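Local coordinates for putative hexose oxidase (Nonomuraea sp. ATCC 39727, PDB 5AWV), which probably oxidises the sugar of teicoplanin-type glycopeptide antibiotics, using a covalently bound FAD cofactor, at residues W142-P147 and R241-P246. Residues are numbered along the deposited sequence; the frame is centred on the assembly and turned at random.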
loop_
_atom_site.group_PDB
_atom_site.type_symbol
_atom_site.label_atom_id
_atom_site.label_comp_id
_atom_site.label_asym_id
_atom_site.label_seq_id
_atom_site.Cartn_x
_atom_site.Cartn_y
_atom_site.Cartn_z
ATOM N N TRP A 142 -3.234 20.416 -8.069
ATOM C CA TRP A 142 -4.654 20.424 -8.498
ATOM C C TRP A 142 -5.687 20.441 -7.337
ATOM O O TRP A 142 -6.872 20.429 -7.590
ATOM C CB TRP A 142 -4.928 19.199 -9.386
ATOM C CG TRP A 142 -4.039 19.121 -10.582
ATOM C CD1 TRP A 142 -4.249 19.717 -11.792
ATOM C CD2 TRP A 142 -2.770 18.472 -10.678
ATOM N NE1 TRP A 142 -3.199 19.477 -12.605
ATOM C CE2 TRP A 142 -2.294 18.690 -11.964
ATOM C CE3 TRP A 142 -2.012 17.685 -9.807
ATOM C CZ2 TRP A 142 -1.100 18.190 -12.389
ATOM C CZ3 TRP A 142 -0.867 17.187 -10.210
ATOM C CH2 TRP A 142 -0.383 17.444 -11.499
ATOM N N ASN A 143 -5.230 20.522 -6.089
ATOM C CA ASN A 143 -6.100 20.405 -4.925
ATOM C C ASN A 143 -6.989 19.156 -4.976
ATOM O O ASN A 143 -8.223 19.250 -4.812
ATOM C CB ASN A 143 -6.949 21.667 -4.857
ATOM C CG ASN A 143 -7.722 21.783 -3.628
ATOM O OD1 ASN A 143 -7.417 21.190 -2.573
ATOM N ND2 ASN A 143 -8.793 22.565 -3.729
ATOM N N VAL A 144 -6.357 18.025 -5.276
ATOM C CA VAL A 144 -7.027 16.714 -5.297
ATOM C C VAL A 144 -6.247 15.761 -4.404
ATOM O O VAL A 144 -5.194 16.110 -3.878
ATOM C CB VAL A 144 -7.288 16.156 -6.679
ATOM C CG1 VAL A 144 -8.189 17.104 -7.498
ATOM C CG2 VAL A 144 -5.993 15.826 -7.469
ATOM N N THR A 145 -6.794 14.573 -4.217
ATOM C CA THR A 145 -6.156 13.504 -3.521
ATOM C C THR A 145 -6.695 12.158 -3.969
ATOM O O THR A 145 -7.631 12.074 -4.772
ATOM C CB THR A 145 -6.353 13.711 -2.000
ATOM O OG1 THR A 145 -5.356 12.985 -1.275
ATOM C CG2 THR A 145 -7.825 13.368 -1.526
ATOM N N ILE A 146 -6.104 11.077 -3.445
ATOM C CA ILE A 146 -6.775 9.788 -3.522
ATOM C C ILE A 146 -6.962 9.218 -2.117
ATOM O O ILE A 146 -6.120 9.488 -1.254
ATOM C CB ILE A 146 -6.041 8.782 -4.440
ATOM C CG1 ILE A 146 -4.619 8.436 -3.875
ATOM C CG2 ILE A 146 -6.006 9.273 -5.888
ATOM C CD1 ILE A 146 -3.849 7.382 -4.668
ATOM N N PRO A 147 -7.988 8.364 -1.899
ATOM C CA PRO A 147 -8.291 7.899 -0.560
ATOM C C PRO A 147 -7.498 6.659 -0.173
ATOM O O PRO A 147 -8.038 5.555 -0.011
ATOM C CB PRO A 147 -9.775 7.627 -0.647
ATOM C CG PRO A 147 -9.960 7.164 -2.049
ATOM C CD PRO A 147 -9.100 8.053 -2.824
ATOM N N ARG A 241 -11.248 18.582 -11.059
ATOM C CA ARG A 241 -12.474 17.794 -10.782
ATOM C C ARG A 241 -12.284 16.273 -10.974
ATOM O O ARG A 241 -13.187 15.483 -10.740
ATOM C CB ARG A 241 -13.658 18.343 -11.656
ATOM C CG ARG A 241 -14.211 19.639 -11.071
ATOM C CD ARG A 241 -15.093 20.487 -11.975
ATOM N NE ARG A 241 -16.252 19.854 -12.626
ATOM C CZ ARG A 241 -17.305 19.280 -12.022
ATOM N NH1 ARG A 241 -17.371 19.158 -10.702
ATOM N NH2 ARG A 241 -18.286 18.764 -12.770
ATOM N N LEU A 242 -11.101 15.844 -11.407
ATOM C CA LEU A 242 -10.947 14.469 -11.848
ATOM C C LEU A 242 -10.582 13.536 -10.706
ATOM O O LEU A 242 -10.636 12.337 -10.905
ATOM C CB LEU A 242 -9.900 14.315 -12.961
ATOM C CG LEU A 242 -10.410 14.863 -14.296
ATOM C CD1 LEU A 242 -9.228 14.930 -15.229
ATOM C CD2 LEU A 242 -11.539 13.978 -14.807
ATOM N N LEU A 243 -10.273 14.071 -9.516
ATOM C CA LEU A 243 -10.095 13.237 -8.283
ATOM C C LEU A 243 -10.747 13.936 -7.110
ATOM O O LEU A 243 -11.037 15.126 -7.217
ATOM C CB LEU A 243 -8.613 12.992 -7.973
ATOM C CG LEU A 243 -8.022 11.909 -8.860
ATOM C CD1 LEU A 243 -6.531 11.874 -8.695
ATOM C CD2 LEU A 243 -8.628 10.511 -8.720
ATOM N N PRO A 244 -10.986 13.216 -6.009
ATOM C CA PRO A 244 -11.620 13.830 -4.806
ATOM C C PRO A 244 -10.849 15.034 -4.262
ATOM O O PRO A 244 -9.629 15.078 -4.338
ATOM C CB PRO A 244 -11.556 12.722 -3.785
ATOM C CG PRO A 244 -11.607 11.476 -4.615
ATOM C CD PRO A 244 -10.817 11.752 -5.839
ATOM N N LYS A 245 -11.587 16.042 -3.838
ATOM C CA LYS A 245 -11.006 17.206 -3.274
ATOM C C LYS A 245 -10.803 16.949 -1.787
ATOM O O LYS A 245 -11.767 16.611 -1.136
ATOM C CB LYS A 245 -11.957 18.382 -3.470
ATOM C CG LYS A 245 -11.400 19.721 -2.916
ATOM C CD LYS A 245 -12.325 20.936 -3.177
ATOM C CE LYS A 245 -12.955 20.953 -4.596
ATOM N NZ LYS A 245 -12.529 22.021 -5.579
ATOM N N PRO A 246 -9.552 17.042 -1.264
ATOM C CA PRO A 246 -9.453 16.796 0.198
ATOM C C PRO A 246 -10.151 17.907 1.025
ATOM O O PRO A 246 -10.420 19.011 0.531
ATOM C CB PRO A 246 -7.923 16.806 0.458
ATOM C CG PRO A 246 -7.437 17.817 -0.521
ATOM C CD PRO A 246 -8.289 17.592 -1.784
HETATM O O HOH W 1 -10.065 20.325 -6.553
HETATM O O HOH W 2 -8.952 21.264 -0.304
#
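Thr145 gives its backbone N-H to the carbonyl of Pro244, a 2.9 Å N to O bond bent to 139° at the hydrogen, with the donor almost in line with the C=O. The same oxygen also has a bent CA-H...O contact from Val144, CA to O 3.2 Å, so two adjacent residues converge on one acceptor. Val144 and Leu243 meet next to this oxygen, crossing at about a right angle, CB to CB 3.7 Å; with CG1 anti to its own carbonyl carbon (chi1 -60°), Val144 lays that methyl against Leu243 O while CG2 turns to the leucine CB. Farther along, Leu243 runs side by side with Ile146, CD1 on CG2. Thr145 O lies 3.4 Å from Pro244 CD and also faces Leu243 CB, and has no polar partner although buried. These two irregular loops join parts of an oxygen-dependent FAD-linked oxidoreductase, a flavoenzyme of the PCMH-type FAD-binding fold: one follows helix 131-142 in the flavin-binding domain, the other leads from strand 223-229 to strand 249-257 of the seven-stranded sheet. Phe123 and Leu138 close over the Val144-Leu243 pair, and Ile146 CG1 heads away from the contact, its side chain about 10 Å from the FAD. At the helix exit, Asn143 has positive phi and holds CG anti to its backbone N (chi1 -171°), bringing the amide across the aliphatic part of Lys245 and the Pro246 ring: ND2 lies 3.9 Å from the lysine CD, OD1 beside the proline CD. Water 2 donates to both Asn143 OD1 and Pro246 O, tying amide to backbone. Stretched at first, then bent near its end, the lysine chain brings NZ to water 1, which lies 2.8 Å from Asn143 O and can donate to it. Asp234 of a third subunit packs on Lys245, and Arg41 of a second subunit on Asn143.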